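Local coordinates for penicillin-binding protein 1A (Mycobacterium tuberculosis, PDB 5CXW), which builds cross-linked peptidoglycan for the cell wall, polymerising glycan strands with one domain and, with the penicillin-sensitive transpeptidase domain modelled here, joining their peptides, at residues Thr12-Glu17 / Pro230-Lys235; Arg61-Ser66 / Asp87-Gly92; Ser180-Val185 / Gln208-Asp213. All blocks are in the same frame, centred on the assembly; numbering follows the deposited sequence. Where two conformers were deposited one is given.

Interaction 1. Residues Thr12-Glu17 / Pro230-Lys235; sequences TRELLE and PHFVQK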
ATOM      1  N   THR A  12     -14.799  -7.077 -15.603  1.00 20.08           N
ATOM      2  CA  THR A  12     -16.167  -6.782 -15.961  1.00 21.81           C
ATOM      3  C   THR A  12     -16.602  -5.414 -15.502  1.00 21.80           C
ATOM      4  O   THR A  12     -17.164  -4.639 -16.284  1.00 22.57           O
ATOM      5  CB  THR A  12     -17.121  -7.793 -15.380  1.00 24.01           C
ATOM      6  OG1 THR A  12     -16.800  -9.065 -15.926  1.00 24.84           O
ATOM      7  CG2 THR A  12     -18.574  -7.460 -15.720  1.00 26.51           C
ATOM      8  N   ARG A  13     -16.303  -5.096 -14.251  1.00 22.45           N
ATOM      9  CA  ARG A  13     -16.649  -3.807 -13.691  1.00 24.42           C
ATOM     10  C   ARG A  13     -16.031  -2.703 -14.539  1.00 22.24           C
ATOM     11  O   ARG A  13     -16.683  -1.725 -14.866  1.00 22.87           O
ATOM     12  CB  ARG A  13     -16.137  -3.723 -12.242  1.00 27.14           C
ATOM     13  CG  ARG A  13     -16.698  -2.614 -11.366  1.00 32.91           C
ATOM     14  CD  ARG A  13     -15.751  -2.248 -10.176  1.00 37.03           C
ATOM     15  NE  ARG A  13     -14.910  -1.181 -10.687  1.00 41.75           N
ATOM     16  CZ  ARG A  13     -13.712  -1.292 -11.294  1.00 42.85           C
ATOM     17  NH1 ARG A  13     -12.978  -2.443 -11.407  1.00 40.76           N
ATOM     18  NH2 ARG A  13     -13.202  -0.168 -11.789  1.00 45.70           N
ATOM     19  N   GLU A  14     -14.774  -2.863 -14.898  1.00 20.84           N
ATOM     20  CA  GLU A  14     -14.074  -1.810 -15.670  1.00 20.56           C
ATOM     21  C   GLU A  14     -14.635  -1.675 -17.115  1.00 21.10           C
ATOM     22  O   GLU A  14     -14.769  -0.567 -17.665  1.00 21.70           O
ATOM     23  CB  GLU A  14     -12.589  -2.133 -15.706  1.00 19.83           C
ATOM     24  CG  GLU A  14     -11.733  -1.061 -16.328  1.00 20.59           C
ATOM     25  CD  GLU A  14     -10.258  -1.361 -16.159  1.00 21.06           C
ATOM     26  OE1 GLU A  14      -9.846  -1.719 -15.042  1.00 21.97           O
ATOM     27  OE2 GLU A  14      -9.478  -1.234 -17.083  1.00 21.26           O
ATOM     28  N   LEU A  15     -14.960  -2.822 -17.729  1.00 21.23           N
ATOM     29  CA  LEU A  15     -15.545  -2.809 -19.080  1.00 22.73           C
ATOM     30  C   LEU A  15     -16.893  -2.086 -19.045  1.00 25.06           C
ATOM     31  O   LEU A  15     -17.176  -1.292 -19.936  1.00 26.57           O
ATOM     32  CB  LEU A  15     -15.716  -4.239 -19.635  1.00 22.54           C
ATOM     33  CG  LEU A  15     -14.412  -4.955 -19.939  1.00 22.48           C
ATOM     34  CD1 LEU A  15     -14.670  -6.453 -20.107  1.00 23.22           C
ATOM     35  CD2 LEU A  15     -13.692  -4.338 -21.126  1.00 23.22           C
ATOM     36  N   LEU A  16     -17.706  -2.350 -18.008  1.00 27.77           N
ATOM     37  CA  LEU A  16     -18.998  -1.677 -17.852  1.00 30.60           C
ATOM     38  C   LEU A  16     -18.849  -0.148 -17.828  1.00 32.47           C
ATOM     39  O   LEU A  16     -19.619   0.545 -18.486  1.00 34.60           O
ATOM     40  CB  LEU A  16     -19.749  -2.193 -16.629  1.00 33.00           C
ATOM     41  CG  LEU A  16     -20.673  -3.412 -16.829  1.00 36.20           C
ATOM     42  CD1 LEU A  16     -20.283  -4.362 -17.962  1.00 36.61           C
ATOM     43  CD2 LEU A  16     -20.988  -4.203 -15.551  1.00 37.37           C
ATOM     44  N   GLU A  17     -17.866   0.355 -17.086  0.50 32.61           N
ATOM     45  CA  GLU A  17     -17.597   1.787 -17.057  0.50 34.74           C
ATOM     46  C   GLU A  17     -17.112   2.262 -18.418  0.50 34.92           C
ATOM     47  O   GLU A  17     -17.641   3.233 -18.961  0.50 36.00           O
ATOM     48  CB  GLU A  17     -16.566   2.156 -15.991  0.50 35.25           C
ATOM     49  CG  GLU A  17     -16.052   3.582 -16.148  0.50 37.36           C
ATOM     50  CD  GLU A  17     -15.388   4.108 -14.894  0.50 39.38           C
ATOM     51  OE1 GLU A  17     -15.049   3.288 -14.013  0.50 39.35           O
ATOM     52  OE2 GLU A  17     -15.199   5.341 -14.785  0.50 42.60           O
ATOM     53  N   PRO A 230      -5.361   3.020 -11.519  1.00 17.52           N
ATOM     54  CA  PRO A 230      -5.180   1.575 -11.682  1.00 16.30           C
ATOM     55  C   PRO A 230      -6.190   1.003 -12.653  1.00 16.45           C
ATOM     56  O   PRO A 230      -7.337   1.438 -12.661  1.00 17.01           O
ATOM     57  CB  PRO A 230      -5.386   0.989 -10.272  1.00 16.94           C
ATOM     58  CG  PRO A 230      -5.422   2.106  -9.366  1.00 17.80           C
ATOM     59  CD  PRO A 230      -5.568   3.408 -10.121  1.00 18.26           C
ATOM     60  N   HIS A 231      -5.760   0.048 -13.440  1.00 15.72           N
ATOM     61  CA  HIS A 231      -6.690  -0.572 -14.406  1.00 16.29           C
ATOM     62  C   HIS A 231      -6.243  -1.957 -14.731  1.00 15.44           C
ATOM     63  O   HIS A 231      -5.046  -2.300 -14.637  1.00 15.59           O
ATOM     64  CB  HIS A 231      -6.757   0.299 -15.659  1.00 16.94           C
ATOM     65  CG  HIS A 231      -5.472   0.407 -16.362  1.00 17.23           C
ATOM     66  ND1 HIS A 231      -4.470   1.247 -15.933  1.00 17.81           N
ATOM     67  CD2 HIS A 231      -4.970  -0.266 -17.429  1.00 17.34           C
ATOM     68  CE1 HIS A 231      -3.428   1.118 -16.731  1.00 17.77           C
ATOM     69  NE2 HIS A 231      -3.710   0.225 -17.657  1.00 18.03           N
ATOM     70  N   PHE A 232      -7.231  -2.753 -15.134  1.00 15.47           N
ATOM     71  CA  PHE A 232      -7.101  -4.169 -15.395  1.00 15.81           C
ATOM     72  C   PHE A 232      -7.189  -4.513 -16.905  1.00 15.87           C
ATOM     73  O   PHE A 232      -6.813  -5.598 -17.291  1.00 16.35           O
ATOM     74  CB  PHE A 232      -8.248  -4.944 -14.699  1.00 16.51           C
ATOM     75  CG  PHE A 232      -8.206  -4.956 -13.208  1.00 17.52           C
ATOM     76  CD1 PHE A 232      -8.694  -3.855 -12.481  1.00 18.08           C
ATOM     77  CD2 PHE A 232      -7.660  -6.040 -12.502  1.00 18.16           C
ATOM     78  CE1 PHE A 232      -8.629  -3.833 -11.076  1.00 19.29           C
ATOM     79  CE2 PHE A 232      -7.622  -6.011 -11.109  1.00 19.15           C
ATOM     80  CZ  PHE A 232      -8.114  -4.920 -10.412  1.00 19.55           C
ATOM     81  N   VAL A 233      -7.699  -3.595 -17.705  1.00 15.94           N
ATOM     82  CA  VAL A 233      -7.953  -3.842 -19.131  1.00 16.26           C
ATOM     83  C   VAL A 233      -6.884  -3.122 -19.946  1.00 16.10           C
ATOM     84  O   VAL A 233      -6.712  -1.895 -19.868  1.00 17.44           O
ATOM     85  CB  VAL A 233      -9.325  -3.370 -19.551  1.00 16.83           C
ATOM     86  CG1 VAL A 233      -9.446  -3.491 -21.075  1.00 16.53           C
ATOM     87  CG2 VAL A 233     -10.454  -4.158 -18.841  1.00 17.96           C
ATOM     88  N   GLN A 234      -6.157  -3.924 -20.731  1.00 16.21           N
ATOM     89  CA  GLN A 234      -5.115  -3.486 -21.646  1.00 16.27           C
ATOM     90  C   GLN A 234      -5.657  -3.230 -23.049  1.00 16.37           C
ATOM     91  O   GLN A 234      -5.275  -2.256 -23.698  1.00 16.69           O
ATOM     92  CB  GLN A 234      -4.004  -4.534 -21.707  1.00 17.38           C
ATOM     93  CG  GLN A 234      -2.833  -4.227 -22.634  1.00 18.74           C
ATOM     94  CD  GLN A 234      -2.123  -2.945 -22.218  1.00 20.86           C
ATOM     95  OE1 GLN A 234      -1.983  -2.627 -21.010  1.00 20.59           O
ATOM     96  NE2 GLN A 234      -1.686  -2.191 -23.191  1.00 22.47           N
ATOM     97  N   LYS A 235      -6.540  -4.094 -23.525  1.00 16.10           N
ATOM     98  CA  LYS A 235      -6.994  -3.967 -24.931  1.00 16.97           C
ATOM     99  C   LYS A 235      -8.320  -4.671 -25.064  1.00 16.36           C
ATOM    100  O   LYS A 235      -8.617  -5.633 -24.332  1.00 15.07           O
ATOM    101  CB  LYS A 235      -5.947  -4.545 -25.872  1.00 17.80           C
ATOM    102  CG  LYS A 235      -6.257  -4.325 -27.351  1.00 19.26           C
ATOM    103  CD  LYS A 235      -5.063  -4.742 -28.209  1.00 21.42           C
ATOM    104  CE  LYS A 235      -5.275  -4.539 -29.688  1.00 23.12           C
ATOM    105  NZ  LYS A 235      -4.212  -5.235 -30.459  1.00 24.47           N
TER
HETATM  106  O   HOH W   1      -8.244   0.270 -19.066  1.00 26.91           O

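Interaction 2. Residues Arg61-Ser66 / Asp87-Gly92; sequences RAAVVS and DFAQAG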
ATOM      1  N   ARG A  61      -6.704 -14.833   6.197  1.00 19.22           N
ATOM      2  CA  ARG A  61      -6.877 -14.387   4.814  1.00 19.08           C
ATOM      3  C   ARG A  61      -5.707 -13.511   4.423  1.00 17.66           C
ATOM      4  O   ARG A  61      -5.025 -12.914   5.283  1.00 16.94           O
ATOM      5  CB  ARG A  61      -8.177 -13.615   4.667  1.00 19.64           C
ATOM      6  CG  ARG A  61      -9.443 -14.450   4.965  1.00 21.17           C
ATOM      7  CD  ARG A  61      -9.730 -15.373   3.805  1.00 22.43           C
ATOM      8  NE  ARG A  61     -10.962 -16.133   4.049  1.00 24.16           N
ATOM      9  CZ  ARG A  61     -11.058 -17.218   4.792  1.00 25.29           C
ATOM     10  NH1 ARG A  61      -9.988 -17.739   5.444  1.00 25.87           N
ATOM     11  NH2 ARG A  61     -12.253 -17.796   4.922  1.00 26.33           N
ATOM     12  N   ALA A  62      -5.469 -13.426   3.117  1.00 17.42           N
ATOM     13  CA  ALA A  62      -4.471 -12.482   2.575  1.00 16.56           C
ATOM     14  C   ALA A  62      -4.994 -11.789   1.333  1.00 15.90           C
ATOM     15  O   ALA A  62      -5.913 -12.287   0.666  1.00 17.39           O
ATOM     16  CB  ALA A  62      -3.151 -13.200   2.256  1.00 16.80           C
ATOM     17  N   ALA A  63      -4.429 -10.642   1.017  1.00 14.42           N
ATOM     18  CA  ALA A  63      -4.665  -9.985  -0.250  1.00 13.99           C
ATOM     19  C   ALA A  63      -3.366  -9.376  -0.763  1.00 13.28           C
ATOM     20  O   ALA A  63      -2.565  -8.863   0.054  1.00 12.65           O
ATOM     21  CB  ALA A  63      -5.723  -8.916  -0.092  1.00 13.95           C
ATOM     22  N   VAL A  64      -3.155  -9.451  -2.089  1.00 13.12           N
ATOM     23  CA  VAL A  64      -1.943  -8.946  -2.738  1.00 12.88           C
ATOM     24  C   VAL A  64      -2.335  -8.213  -4.011  1.00 12.67           C
ATOM     25  O   VAL A  64      -3.096  -8.729  -4.832  1.00 12.94           O
ATOM     26  CB  VAL A  64      -1.013 -10.089  -3.164  1.00 13.27           C
ATOM     27  CG1 VAL A  64       0.295  -9.557  -3.728  1.00 13.30           C
ATOM     28  CG2 VAL A  64      -0.710 -11.037  -2.009  1.00 13.79           C
ATOM     29  N   VAL A  65      -1.861  -6.997  -4.179  1.00 12.33           N
ATOM     30  CA  VAL A  65      -2.026  -6.260  -5.434  1.00 12.35           C
ATOM     31  C   VAL A  65      -0.689  -5.680  -5.866  1.00 12.42           C
ATOM     32  O   VAL A  65       0.004  -5.057  -5.049  1.00 11.68           O
ATOM     33  CB  VAL A  65      -3.047  -5.122  -5.280  1.00 12.53           C
ATOM     34  CG1 VAL A  65      -3.226  -4.400  -6.629  1.00 12.71           C
ATOM     35  CG2 VAL A  65      -4.363  -5.682  -4.814  1.00 12.88           C
ATOM     36  N   SER A  66      -0.302  -5.937  -7.134  1.00 12.60           N
ATOM     37  CA  SER A  66       0.901  -5.411  -7.689  1.00 12.86           C
ATOM     38  C   SER A  66       0.544  -4.535  -8.887  1.00 12.90           C
ATOM     39  O   SER A  66      -0.221  -5.013  -9.798  1.00 13.50           O
ATOM     40  CB  SER A  66       1.793  -6.543  -8.186  1.00 13.46           C
ATOM     41  OG  SER A  66       2.179  -7.419  -7.123  1.00 14.66           O
ATOM     42  N   ASP A  87     -13.903 -10.423  -1.925  1.00 23.78           N
ATOM     43  CA  ASP A  87     -12.643  -9.936  -2.498  1.00 21.65           C
ATOM     44  C   ASP A  87     -11.945  -9.075  -1.425  1.00 20.04           C
ATOM     45  O   ASP A  87     -12.287  -7.911  -1.200  1.00 18.61           O
ATOM     46  CB  ASP A  87     -12.869  -9.142  -3.784  1.00 20.94           C
ATOM     47  CG  ASP A  87     -11.537  -8.723  -4.486  1.00 20.40           C
ATOM     48  OD1 ASP A  87     -10.466  -8.683  -3.816  1.00 19.17           O
ATOM     49  OD2 ASP A  87     -11.594  -8.316  -5.672  1.00 19.64           O
ATOM     50  N   PHE A  88     -10.974  -9.668  -0.750  1.00 20.19           N
ATOM     51  CA  PHE A  88     -10.208  -8.940   0.302  1.00 19.70           C
ATOM     52  C   PHE A  88      -9.272  -7.841  -0.187  1.00 18.09           C
ATOM     53  O   PHE A  88      -8.808  -7.050   0.651  1.00 17.31           O
ATOM     54  CB  PHE A  88      -9.423  -9.859   1.208  1.00 21.29           C
ATOM     55  CG  PHE A  88     -10.273 -10.437   2.288  1.00 24.89           C
ATOM     56  CD1 PHE A  88     -10.596  -9.652   3.377  1.00 27.11           C
ATOM     57  CD2 PHE A  88     -10.872 -11.651   2.105  1.00 28.43           C
ATOM     58  CE1 PHE A  88     -11.447 -10.149   4.378  1.00 29.38           C
ATOM     59  CE2 PHE A  88     -11.722 -12.165   3.098  1.00 31.03           C
ATOM     60  CZ  PHE A  88     -11.978 -11.398   4.221  1.00 29.58           C
ATOM     61  N   ALA A  89      -9.002  -7.796  -1.496  1.00 16.99           N
ATOM     62  CA  ALA A  89      -8.261  -6.702  -2.097  1.00 15.82           C
ATOM     63  C   ALA A  89      -9.099  -5.434  -2.278  1.00 15.58           C
ATOM     64  O   ALA A  89      -8.537  -4.376  -2.586  1.00 15.33           O
ATOM     65  CB  ALA A  89      -7.659  -7.110  -3.459  1.00 15.73           C
ATOM     66  N   GLN A  90     -10.401  -5.563  -2.113  1.00 15.82           N
ATOM     67  CA  GLN A  90     -11.358  -4.492  -2.208  1.00 16.42           C
ATOM     68  C   GLN A  90     -11.979  -4.096  -0.884  1.00 16.34           C
ATOM     69  O   GLN A  90     -12.701  -3.072  -0.836  1.00 16.94           O
ATOM     70  CB  GLN A  90     -12.485  -4.877  -3.175  1.00 17.58           C
ATOM     71  CG  GLN A  90     -12.014  -5.059  -4.612  1.00 17.59           C
ATOM     72  CD  GLN A  90     -11.599  -3.762  -5.291  1.00 17.13           C
ATOM     73  OE1 GLN A  90     -12.141  -2.680  -5.003  1.00 17.98           O
ATOM     74  NE2 GLN A  90     -10.631  -3.843  -6.191  1.00 17.08           N
ATOM     75  N   ALA A  91     -11.678  -4.844   0.176  1.00 16.15           N
ATOM     76  CA  ALA A  91     -12.257  -4.594   1.491  1.00 16.28           C
ATOM     77  C   ALA A  91     -11.726  -3.332   2.108  1.00 15.14           C
ATOM     78  O   ALA A  91     -10.542  -2.984   1.925  1.00 14.78           O
ATOM     79  CB  ALA A  91     -11.972  -5.787   2.407  1.00 17.18           C
ATOM     80  N   GLY A  92     -12.558  -2.586   2.828  1.00 14.77           N
ATOM     81  CA  GLY A  92     -11.994  -1.438   3.595  1.00 14.06           C
ATOM     82  C   GLY A  92     -11.273  -1.914   4.845  1.00 13.87           C
ATOM     83  O   GLY A  92     -11.887  -2.585   5.721  1.00 14.30           O
TER

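Interaction 3. Residues Ser180-Val185 / Gln208-Asp213; sequences SSFPGV and QTRVID. With PEG (di(hydroxyethyl)ether), chain D.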
ATOM      1  N   SER A 180     -10.880   8.458  -3.154  1.00 14.93           N
ATOM      2  CA  SER A 180     -11.769   9.285  -2.340  1.00 16.34           C
ATOM      3  C   SER A 180     -13.044   8.558  -1.886  1.00 16.54           C
ATOM      4  O   SER A 180     -13.705   9.035  -0.965  1.00 16.28           O
ATOM      5  CB  SER A 180     -12.194  10.534  -3.119  1.00 18.02           C
ATOM      6  OG  SER A 180     -11.067  11.374  -3.154  1.00 20.91           O
ATOM      7  N   SER A 181     -13.381   7.472  -2.572  1.00 16.60           N
ATOM      8  CA  SER A 181     -14.499   6.631  -2.238  1.00 17.94           C
ATOM      9  C   SER A 181     -14.307   5.239  -2.777  1.00 18.26           C
ATOM     10  O   SER A 181     -13.513   5.010  -3.698  1.00 18.12           O
ATOM     11  CB  SER A 181     -15.795   7.236  -2.832  1.00 19.34           C
ATOM     12  OG  SER A 181     -15.691   7.233  -4.252  1.00 20.08           O
ATOM     13  N   PHE A 182     -15.010   4.295  -2.162  1.00 18.93           N
ATOM     14  CA  PHE A 182     -15.083   2.946  -2.645  1.00 20.57           C
ATOM     15  C   PHE A 182     -16.332   2.314  -2.058  1.00 21.67           C
ATOM     16  O   PHE A 182     -16.974   2.907  -1.201  1.00 21.47           O
ATOM     17  CB  PHE A 182     -13.803   2.117  -2.366  1.00 20.03           C
ATOM     18  CG  PHE A 182     -13.428   1.975  -0.928  1.00 19.76           C
ATOM     19  CD1 PHE A 182     -13.958   0.965  -0.167  1.00 20.48           C
ATOM     20  CD2 PHE A 182     -12.442   2.797  -0.369  1.00 19.46           C
ATOM     21  CE1 PHE A 182     -13.623   0.811   1.164  1.00 20.61           C
ATOM     22  CE2 PHE A 182     -12.099   2.671   0.957  1.00 19.47           C
ATOM     23  CZ  PHE A 182     -12.680   1.671   1.736  1.00 20.03           C
ATOM     24  N   PRO A 183     -16.694   1.122  -2.534  1.00 24.25           N
ATOM     25  CA  PRO A 183     -18.013   0.712  -2.093  1.00 26.95           C
ATOM     26  C   PRO A 183     -17.934   0.343  -0.614  1.00 27.93           C
ATOM     27  O   PRO A 183     -17.056  -0.473  -0.217  1.00 30.33           O
ATOM     28  CB  PRO A 183     -18.317  -0.505  -2.969  1.00 27.13           C
ATOM     29  CG  PRO A 183     -17.439  -0.380  -4.139  1.00 26.93           C
ATOM     30  CD  PRO A 183     -16.201   0.322  -3.661  1.00 24.80           C
ATOM     31  N   GLY A 184     -18.816   0.937   0.172  1.00 27.96           N
ATOM     32  CA  GLY A 184     -18.751   0.870   1.621  1.00 30.03           C
ATOM     33  C   GLY A 184     -18.593   2.286   2.189  1.00 29.21           C
ATOM     34  O   GLY A 184     -19.146   2.636   3.256  1.00 31.45           O
ATOM     35  N   VAL A 185     -17.843   3.113   1.467  1.00 26.65           N
ATOM     36  CA  VAL A 185     -17.245   4.331   2.043  1.00 24.92           C
ATOM     37  C   VAL A 185     -17.315   5.460   1.034  1.00 23.76           C
ATOM     38  O   VAL A 185     -16.519   5.497   0.096  1.00 23.74           O
ATOM     39  CB  VAL A 185     -15.790   4.070   2.454  1.00 23.81           C
ATOM     40  CG1 VAL A 185     -15.180   5.334   3.115  1.00 22.62           C
ATOM     41  CG2 VAL A 185     -15.737   2.883   3.425  1.00 24.83           C
ATOM     42  N   GLN A 208     -10.281   3.191   6.969  1.00 12.64           N
ATOM     43  CA  GLN A 208     -10.329   2.098   6.023  1.00 13.30           C
ATOM     44  C   GLN A 208      -9.826   2.502   4.683  1.00 12.89           C
ATOM     45  O   GLN A 208     -10.217   3.542   4.142  1.00 13.12           O
ATOM     46  CB  GLN A 208     -11.764   1.594   5.878  1.00 14.58           C
ATOM     47  CG  GLN A 208     -12.265   0.898   7.112  1.00 15.84           C
ATOM     48  CD  GLN A 208     -13.633   0.260   6.880  1.00 17.65           C
ATOM     49  OE1 GLN A 208     -14.212   0.312   5.776  1.00 18.79           O
ATOM     50  NE2 GLN A 208     -14.139  -0.365   7.909  1.00 19.60           N
ATOM     51  N   THR A 209      -8.945   1.668   4.122  1.00 12.33           N
ATOM     52  CA  THR A 209      -8.391   1.826   2.810  1.00 12.08           C
ATOM     53  C   THR A 209      -8.314   0.428   2.174  1.00 11.98           C
ATOM     54  O   THR A 209      -8.281  -0.593   2.876  1.00 12.02           O
ATOM     55  CB  THR A 209      -6.957   2.380   2.978  1.00 11.53           C
ATOM     56  OG1 THR A 209      -7.051   3.650   3.619  1.00 11.53           O
ATOM     57  CG2 THR A 209      -6.152   2.579   1.659  1.00 11.65           C
ATOM     58  N   ARG A 210      -8.276   0.357   0.847  1.00 12.02           N
ATOM     59  CA  ARG A 210      -8.181  -0.981   0.203  1.00 12.27           C
ATOM     60  C   ARG A 210      -6.717  -1.280  -0.120  1.00 11.84           C
ATOM     61  O   ARG A 210      -5.903  -0.380  -0.349  1.00 10.85           O
ATOM     62  CB  ARG A 210      -8.961  -0.990  -1.097  1.00 13.04           C
ATOM     63  CG  ARG A 210     -10.436  -0.597  -0.977  1.00 13.74           C
ATOM     64  CD  ARG A 210     -11.114  -0.483  -2.349  1.00 14.72           C
ATOM     65  NE  ARG A 210     -10.619   0.713  -3.044  1.00 14.69           N
ATOM     66  CZ  ARG A 210     -10.851   1.032  -4.316  1.00 15.49           C
ATOM     67  NH1 ARG A 210     -11.637   0.293  -5.069  1.00 16.19           N
ATOM     68  NH2 ARG A 210     -10.357   2.182  -4.795  1.00 14.91           N
ATOM     69  N   VAL A 211      -6.425  -2.575  -0.229  1.00 11.82           N
ATOM     70  CA  VAL A 211      -5.102  -3.034  -0.612  1.00 11.73           C
ATOM     71  C   VAL A 211      -4.758  -2.447  -1.989  1.00 11.66           C
ATOM     72  O   VAL A 211      -3.619  -1.997  -2.213  1.00 11.23           O
ATOM     73  CB  VAL A 211      -5.074  -4.574  -0.641  1.00 12.10           C
ATOM     74  CG1 VAL A 211      -3.771  -5.126  -1.194  1.00 12.22           C
ATOM     75  CG2 VAL A 211      -5.284  -5.185   0.739  1.00 12.08           C
ATOM     76  N   ILE A 212      -5.728  -2.428  -2.939  1.00 11.99           N
ATOM     77  CA  ILE A 212      -5.433  -1.813  -4.230  1.00 12.08           C
ATOM     78  C   ILE A 212      -5.065  -0.341  -4.137  1.00 11.64           C
ATOM     79  O   ILE A 212      -4.158   0.095  -4.847  1.00 11.78           O
ATOM     80  CB  ILE A 212      -6.539  -2.059  -5.306  1.00 13.12           C
ATOM     81  CG1 ILE A 212      -6.132  -1.468  -6.662  1.00 13.46           C
ATOM     82  CG2 ILE A 212      -7.920  -1.547  -4.852  1.00 13.45           C
ATOM     83  CD1 ILE A 212      -6.819  -2.222  -7.816  1.00 14.15           C
ATOM     84  N   ASP A 213      -5.697   0.410  -3.233  1.00 11.41           N
ATOM     85  CA  ASP A 213      -5.379   1.829  -3.033  1.00 11.25           C
ATOM     86  C   ASP A 213      -3.930   1.969  -2.567  1.00 10.35           C
ATOM     87  O   ASP A 213      -3.222   2.824  -3.023  1.00  9.72           O
ATOM     88  CB  ASP A 213      -6.264   2.460  -1.929  1.00 11.63           C
ATOM     89  CG  ASP A 213      -7.733   2.615  -2.351  1.00 12.86           C
ATOM     90  OD1 ASP A 213      -7.980   3.180  -3.439  1.00 13.87           O
ATOM     91  OD2 ASP A 213      -8.629   2.264  -1.542  1.00 13.32           O
TER
HETATM   92  O2  PEG D 703     -11.474  -2.118  12.524  1.00 29.86           O
HETATM   93  C3  PEG D 703     -12.649  -1.921  11.750  1.00 29.52           C
HETATM   94  C4  PEG D 703     -12.232  -1.402  10.403  1.00 28.64           C
HETATM   95  O4  PEG D 703     -12.471  -0.009  10.394  1.00 35.10           O

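Interaction 1. Residues Thr12-Glu17 / Pro230-Lys235
E14 of the N-terminal helix 2-19 reaches across to the backbone amides of F232 and V233. Here the chain runs into strand 233-237, the middle strand of a small three-stranded antiparallel sheet, so one carboxylate pins the helix to the start of that strand. The two oxygens divide the work. OE1 of E14 takes F232 N at 2.8 Å through its syn lone pair, and the bond is nearly straight at 165°. OE2 of E14 takes V233 N at 3.0 Å; this amide stands above the carboxylate plane, 46° out of it, and the bond is more bent. OE2 also accepts from a water that donates in turn to V233 O, so the same residue is held through both its N-H and its carbonyl.

The E14 side chain spans the gap by being extended, with CG anti to the backbone N (chi1 -173°). Its carboxylate also has carbon neighbours. The F232 ring turns its edge to it, CD1 lying 3.5 Å from E14 OE1, near the ring plane. CB of V233 lies 3.3 Å from E14 OE2, and CB of H231 3.4 Å from the same oxygen. Beside this polar joint L15 gives an apolar one: its CD2 meets CG2 of V233 at 4.0 Å, the two side chains crossing at about a right angle.

Further out, F232 packs on Q10 and V11 of the helix and meets Y77 edge-to-face, while V233 lies against V11 and F245. Farther along, Q234 and K235 both face T34, a classic beta bulge. The H231 backbone bonds to G72 and V74, tying the approach to the strand to the neighbouring five-stranded sheet, and ND1 of its imidazole is hydrogen-bonded to P229 O.

Interaction 2. Residues Arg61-Ser66 / Asp87-Gly92
A63 and A89 bring their CA atoms within 5.2 Å of each other where a type I beta turn, D87 to Q90, sits against strand 60-67 of the five-stranded antiparallel sheet. No hydrogen bond joins the two segments. The turn is closed from within: Q90 N bonds to D87 O, and an Asx turn adds A89 N to D87 OD1 at 2.9 Å.

Alternate strand residues R61, A63 and V65 turn their CB atoms to the turn. CG2 of V65 touches CB of A89 at 3.8 Å. CB of A63 packs on the F88 backbone, 3.7 Å from F88 O, and also lies 4.0 Å from F88 CB. At the end of the row R61 CB lies over one face of the F88 ring, a CH-pi contact offset toward the rim, and R61 CG comes to 3.7 Å from F88 CE2. The chain bends at chi2 (-76°), which swings CD toward that same rim atom, and the guanidinium plane stands nearly perpendicular to the ring, 89° apart. W320 of the adjacent strand 315-323 also packs against F88.

What joins the turn to strand 60-67 is therefore carbon packing: small alanines permit the close backbone approach, and the arginine contributes its methylenes, with NH1 bonded to P58 O. Polar bonds tie the turn to strand 74-78 instead, D87 OD2 and Q90 NE2 both meeting Y77 OH.

Interaction 3. Residues Ser180-Val185 / Gln208-Asp213
F182 lies flat on R210, the N-cap residue of helix 211-222, joining the loop 180-185 to the start of that helix in the transpeptidase domain. Its chi1 of 59° puts CG between the backbone N and the carbonyl carbon. CG of R210 sits over the ring centre in a CH-pi contact, 3.8 Å from the F182 centroid. A bend at chi3 (-71°) brings R210 NE to 3.5 Å from F182 CB; guanidinium and ring planes are 9° apart.

V185 CB lies over the other face, toward the rim, in a tight turn closed by two backbone bonds between F182 and V185. I212 CG2 takes the guanidinium face opposite F182 CB. D213 holds the guanidinium side-on in a salt bridge: R210 NE bonds to OD2 at 2.9 Å, in the guanidinium plane, and NH2 to OD1 at 2.9 Å, tilted from it. R210 N donates to D213 OD2, half of a capping-box pattern, while NH1 bonds to Q90 OE1.

At the ring's edge Q208 O lies in plane, 3.8 Å from F182 CE2. Q208 OE1 touches V185 CG2, and NE2 donates to O4 of a di(hydroxyethyl)ether molecule, probably from the crystallisation liquor.

In the fold
Along the chain, interaction 1 closes a long loop in which interactions 2 and 3 follow one another. Interactions 2 and 3 have centres about 11 Å apart and share a seam: A89 O packs against I212 CG2 at 3.7 Å, and G92 lies against F182. Helix 211-222, which starts in interaction 3, rests V211 on A63 and V65 of the sheet strand in interaction 2. The centres of interactions 1 and 3 are about 17 Å apart, yet I212 CD1 touches F232 and P230. The N-terminal helix and the three-stranded sheet are thus joined through helix 211-222 to the five-stranded sheet, all away from the bound penicillin.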